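Local coordinates for cell division control protein 4 (Saccharomyces cerevisiae, PDB 3V7D) that recognises phosphorylated target proteins such as the CDK inhibitor SIC1 as the substrate-binding F-box subunit of an SCF ubiquitin ligase, at residues B[270-282]-B[311-323]. The protein carries 1 engineered substitution. Residues are numbered along the deposited sequence; the frame is centred on the assembly and turned at random.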
loop_
_atom_site.group_PDB
_atom_site.type_symbol
_atom_site.label_atom_id
_atom_site.label_comp_id
_atom_site.label_asym_id
_atom_site.label_seq_id
_atom_site.Cartn_x
_atom_site.Cartn_y
_atom_site.Cartn_z
ATOM N N MET B 270 17.733 -26.678 15.108
ATOM C CA MET B 270 17.740 -28.053 15.595
ATOM C C MET B 270 16.507 -28.796 15.103
ATOM O O MET B 270 16.294 -29.959 15.442
ATOM C CB MET B 270 17.784 -28.082 17.124
ATOM C CG MET B 270 19.067 -27.534 17.740
ATOM S SD MET B 270 20.497 -28.612 17.500
ATOM C CE MET B 270 21.284 -27.846 16.087
ATOM N N ALA B 271 15.690 -28.109 14.314
ATOM C CA ALA B 271 14.479 -28.701 13.767
ATOM C C ALA B 271 14.132 -28.046 12.438
ATOM O O ALA B 271 14.794 -27.094 12.015
ATOM C CB ALA B 271 13.325 -28.572 14.748
ATOM N N SER B 272 13.099 -28.571 11.786
ATOM C CA SER B 272 12.716 -28.140 10.446
ATOM C C SER B 272 12.619 -26.624 10.315
ATOM O O SER B 272 12.112 -25.944 11.208
ATOM C CB SER B 272 11.390 -28.786 10.043
ATOM O OG SER B 272 10.867 -28.180 8.875
ATOM N N VAL B 273 13.136 -26.102 9.207
ATOM C CA VAL B 273 13.010 -24.683 8.907
ATOM C C VAL B 273 11.673 -24.454 8.220
ATOM O O VAL B 273 11.496 -24.788 7.047
ATOM C CB VAL B 273 14.154 -24.176 8.016
ATOM C CG1 VAL B 273 13.957 -22.700 7.704
ATOM C CG2 VAL B 273 15.496 -24.408 8.702
ATOM N N ARG B 274 10.736 -23.889 8.972
ATOM C CA ARG B 274 9.346 -23.789 8.551
ATOM C C ARG B 274 9.067 -22.559 7.695
ATOM O O ARG B 274 8.237 -22.599 6.791
ATOM C CB ARG B 274 8.439 -23.772 9.784
ATOM C CG ARG B 274 6.955 -23.751 9.475
ATOM C CD ARG B 274 6.553 -24.935 8.612
ATOM N NE ARG B 274 5.105 -25.032 8.494
ATOM C CZ ARG B 274 4.384 -24.365 7.599
ATOM N NH1 ARG B 274 4.980 -23.557 6.734
ATOM N NH2 ARG B 274 3.065 -24.512 7.566
ATOM N N THR B 275 9.759 -21.465 7.983
ATOM C CA THR B 275 9.475 -20.205 7.312
ATOM C C THR B 275 10.743 -19.390 7.083
ATOM O O THR B 275 11.702 -19.486 7.846
ATOM C CB THR B 275 8.471 -19.364 8.119
ATOM O OG1 THR B 275 8.329 -18.074 7.514
ATOM C CG2 THR B 275 8.953 -19.200 9.555
ATOM N N VAL B 276 10.739 -18.590 6.026
ATOM C CA VAL B 276 11.894 -17.773 5.687
ATOM C C VAL B 276 11.447 -16.458 5.039
ATOM O O VAL B 276 10.504 -16.431 4.248
ATOM C CB VAL B 276 12.862 -18.543 4.764
ATOM C CG1 VAL B 276 12.175 -18.914 3.462
ATOM C CG2 VAL B 276 14.116 -17.737 4.495
ATOM N N SER B 277 12.114 -15.367 5.398
ATOM C CA SER B 277 11.770 -14.050 4.874
ATOM C C SER B 277 13.024 -13.194 4.803
ATOM O O SER B 277 13.696 -12.991 5.811
ATOM C CB SER B 277 10.725 -13.379 5.772
ATOM O OG SER B 277 10.482 -12.039 5.377
ATOM N N GLY B 278 13.344 -12.695 3.615
ATOM C CA GLY B 278 14.557 -11.915 3.447
ATOM C C GLY B 278 14.432 -10.687 2.565
ATOM O O GLY B 278 13.485 -10.547 1.794
ATOM N N HIS B 279 15.406 -9.792 2.694
ATOM C CA HIS B 279 15.525 -8.625 1.831
ATOM C C HIS B 279 16.979 -8.170 1.833
ATOM O O HIS B 279 17.600 -8.063 2.892
ATOM C CB HIS B 279 14.621 -7.493 2.317
ATOM C CG HIS B 279 14.715 -6.250 1.488
ATOM N ND1 HIS B 279 13.825 -5.963 0.475
ATOM C CD2 HIS B 279 15.595 -5.221 1.521
ATOM C CE1 HIS B 279 14.152 -4.808 -0.080
ATOM N NE2 HIS B 279 15.222 -4.338 0.536
ATOM N N GLY B 280 17.521 -7.903 0.649
ATOM C CA GLY B 280 18.928 -7.579 0.527
ATOM C C GLY B 280 19.773 -8.727 1.048
ATOM O O GLY B 280 19.480 -9.887 0.763
ATOM N N ASN B 281 20.802 -8.412 1.829
ATOM C CA ASN B 281 21.701 -9.435 2.360
ATOM C C ASN B 281 21.208 -10.052 3.666
ATOM O O ASN B 281 21.843 -10.953 4.210
ATOM C CB ASN B 281 23.114 -8.874 2.556
ATOM C CG ASN B 281 23.172 -7.785 3.614
ATOM O OD1 ASN B 281 22.352 -6.866 3.623
ATOM N ND2 ASN B 281 24.141 -7.886 4.516
ATOM N N ILE B 282 20.080 -9.562 4.169
ATOM C CA ILE B 282 19.537 -10.060 5.427
ATOM C C ILE B 282 18.379 -11.027 5.213
ATOM O O ILE B 282 17.416 -10.716 4.510
ATOM C CB ILE B 282 19.075 -8.913 6.337
ATOM C CG1 ILE B 282 20.250 -7.994 6.659
ATOM C CG2 ILE B 282 18.484 -9.468 7.623
ATOM C CD1 ILE B 282 21.345 -8.673 7.457
ATOM N N ASP B 311 7.136 -22.425 21.752
ATOM C CA ASP B 311 6.694 -23.452 20.815
ATOM C C ASP B 311 7.061 -23.109 19.368
ATOM O O ASP B 311 7.655 -22.063 19.102
ATOM C CB ASP B 311 5.192 -23.704 20.958
ATOM C CG ASP B 311 4.829 -25.161 20.755
ATOM O OD1 ASP B 311 5.591 -25.866 20.063
ATOM O OD2 ASP B 311 3.790 -25.604 21.285
ATOM N N ARG B 312 6.713 -24.007 18.450
ATOM C CA ARG B 312 7.076 -23.900 17.035
ATOM C C ARG B 312 6.851 -22.519 16.417
ATOM O O ARG B 312 5.844 -21.868 16.682
ATOM C CB ARG B 312 6.282 -24.914 16.216
ATOM C CG ARG B 312 6.545 -26.365 16.547
ATOM C CD ARG B 312 5.655 -27.253 15.693
ATOM N NE ARG B 312 6.126 -28.632 15.650
ATOM C CZ ARG B 312 5.585 -29.578 14.889
ATOM N NH1 ARG B 312 4.553 -29.293 14.103
ATOM N NH2 ARG B 312 6.079 -30.809 14.913
ATOM N N ILE B 313 7.798 -22.088 15.589
ATOM C CA ILE B 313 7.613 -20.894 14.784
ATOM C C ILE B 313 7.019 -21.318 13.445
ATOM O O ILE B 313 7.559 -22.195 12.771
ATOM C CB ILE B 313 8.938 -20.164 14.512
ATOM C CG1 ILE B 313 9.780 -20.051 15.787
ATOM C CG2 ILE B 313 8.665 -18.799 13.891
ATOM C CD1 ILE B 313 9.186 -19.156 16.844
ATOM N N TYR B 314 5.912 -20.699 13.061
ATOM C CA TYR B 314 5.226 -21.080 11.834
ATOM C C TYR B 314 5.357 -20.033 10.734
ATOM O O TYR B 314 5.239 -20.345 9.553
ATOM C CB TYR B 314 3.753 -21.383 12.113
ATOM C CG TYR B 314 3.500 -22.831 12.452
ATOM C CD1 TYR B 314 3.622 -23.294 13.755
ATOM C CD2 TYR B 314 3.156 -23.743 11.463
ATOM C CE1 TYR B 314 3.396 -24.623 14.065
ATOM C CE2 TYR B 314 2.927 -25.070 11.762
ATOM C CZ TYR B 314 3.049 -25.508 13.062
ATOM O OH TYR B 314 2.823 -26.835 13.357
ATOM N N SER B 315 5.617 -18.792 11.126
ATOM C CA SER B 315 5.675 -17.706 10.164
ATOM C C SER B 315 6.569 -16.576 10.644
ATOM O O SER B 315 6.539 -16.201 11.818
ATOM C CB SER B 315 4.267 -17.167 9.906
ATOM O OG SER B 315 4.294 -16.120 8.960
ATOM N N THR B 316 7.361 -16.028 9.731
ATOM C CA THR B 316 8.129 -14.831 10.042
ATOM C C THR B 316 8.159 -13.833 8.887
ATOM O O THR B 316 8.107 -14.201 7.709
ATOM C CB THR B 316 9.571 -15.156 10.474
ATOM O OG1 THR B 316 10.161 -13.995 11.071
ATOM C CG2 THR B 316 10.414 -15.602 9.281
ATOM N N ILE B 317 8.232 -12.558 9.240
ATOM C CA ILE B 317 8.408 -11.506 8.255
ATOM C C ILE B 317 9.601 -10.650 8.643
ATOM O O ILE B 317 9.728 -10.234 9.794
ATOM C CB ILE B 317 7.162 -10.614 8.150
ATOM C CG1 ILE B 317 6.001 -11.398 7.528
ATOM C CG2 ILE B 317 7.463 -9.366 7.326
ATOM C CD1 ILE B 317 4.760 -10.568 7.312
ATOM N N TYR B 318 10.489 -10.407 7.687
ATOM C CA TYR B 318 11.552 -9.441 7.893
ATOM C C TYR B 318 11.066 -8.063 7.453
ATOM O O TYR B 318 10.959 -7.784 6.262
ATOM C CB TYR B 318 12.817 -9.844 7.127
ATOM C CG TYR B 318 13.916 -8.804 7.154
ATOM C CD1 TYR B 318 14.193 -8.083 8.310
ATOM C CD2 TYR B 318 14.694 -8.555 6.026
ATOM C CE1 TYR B 318 15.201 -7.134 8.340
ATOM C CE2 TYR B 318 15.710 -7.609 6.048
ATOM C CZ TYR B 318 15.956 -6.902 7.209
ATOM O OH TYR B 318 16.957 -5.958 7.244
ATOM N N ASP B 319 10.754 -7.215 8.427
ATOM C CA ASP B 319 10.396 -5.831 8.153
ATOM C C ASP B 319 11.683 -5.053 7.911
ATOM O O ASP B 319 12.280 -4.534 8.850
ATOM C CB ASP B 319 9.637 -5.236 9.343
ATOM C CG ASP B 319 9.066 -3.854 9.051
ATOM O OD1 ASP B 319 9.414 -3.256 8.009
ATOM O OD2 ASP B 319 8.272 -3.359 9.879
ATOM N N HIS B 320 12.110 -4.980 6.652
ATOM C CA HIS B 320 13.377 -4.336 6.312
ATOM C C HIS B 320 13.283 -2.813 6.360
ATOM O O HIS B 320 14.280 -2.131 6.586
ATOM C CB HIS B 320 13.866 -4.790 4.934
ATOM C CG HIS B 320 12.910 -4.482 3.826
ATOM N ND1 HIS B 320 11.847 -5.300 3.513
ATOM C CD2 HIS B 320 12.853 -3.443 2.961
ATOM C CE1 HIS B 320 11.176 -4.780 2.502
ATOM N NE2 HIS B 320 11.766 -3.653 2.147
ATOM N N GLU B 321 12.087 -2.279 6.141
ATOM C CA GLU B 321 11.895 -0.837 6.206
ATOM C C GLU B 321 12.202 -0.305 7.606
ATOM O O GLU B 321 12.838 0.734 7.758
ATOM C CB GLU B 321 10.473 -0.455 5.793
ATOM C CG GLU B 321 10.232 1.047 5.783
ATOM C CD GLU B 321 8.771 1.410 5.608
ATOM O OE1 GLU B 321 8.027 0.620 4.987
ATOM O OE2 GLU B 321 8.367 2.485 6.101
ATOM N N ARG B 322 11.757 -1.031 8.626
ATOM C CA ARG B 322 11.947 -0.596 10.004
ATOM C C ARG B 322 13.084 -1.344 10.688
ATOM O O ARG B 322 13.408 -1.061 11.843
ATOM C CB ARG B 322 10.655 -0.779 10.799
ATOM C CG ARG B 322 9.463 -0.081 10.184
ATOM C CD ARG B 322 8.207 -0.286 11.013
ATOM N NE ARG B 322 7.071 0.412 10.424
ATOM C CZ ARG B 322 6.345 -0.064 9.419
ATOM N NH1 ARG B 322 6.637 -1.245 8.885
ATOM N NH2 ARG B 322 5.328 0.643 8.942
ATOM N N LYS B 323 13.685 -2.286 9.965
ATOM C CA LYS B 323 14.738 -3.146 10.504
ATOM C C LYS B 323 14.246 -3.911 11.726
ATOM O O LYS B 323 14.818 -3.813 12.814
ATOM C CB LYS B 323 16.001 -2.344 10.836
ATOM C CG LYS B 323 16.664 -1.704 9.626
ATOM C CD LYS B 323 18.064 -1.211 9.964
ATOM C CE LYS B 323 18.988 -2.367 10.333
ATOM N NZ LYS B 323 19.415 -3.163 9.143
#
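Ser277 OG takes the backbone N-H of Tyr318 at 2.8 Å, and at 169° the bond is nearly straight. The hydroxyl stands anti to its own N (chi1 173°), which carries it across to the neighbouring strand. Two residues earlier Thr275 repeats the device, its OG1 accepting from Thr316 N at 3.2 Å. No backbone hydrogen bond joins strands 273-279 and 313-319, whose axes approach to 5.6 Å, and a short side chain with an acceptor oxygen suits both places because it reaches over to a backbone N-H. The methyl CG2 of Thr316 packs 3.7 Å from Thr275 OG1, while its own hydroxyl bonds to the carbonyl of Ile326. Further along, the ring of Tyr318 carries Ile282 CG2 over one face, 3.9 Å from its centroid, and His320 CA over the other, with His279 N at its edge. At the exposed end the imidazoles of His279 and His320 stack face to face, centroids 3.5 Å apart and planes almost parallel. With an alanine at His320, the His279 ring would probably lose its stacking partner and be freer to turn. At the other end the Arg274 guanidinium and Tyr314 ring meet obliquely, planes 70° apart, and both pack against the bound peptide. Such side-by-side packing of innermost strands, here from WD repeats 4 and 5, is characteristic of adjacent blades in a WD40 beta-propeller.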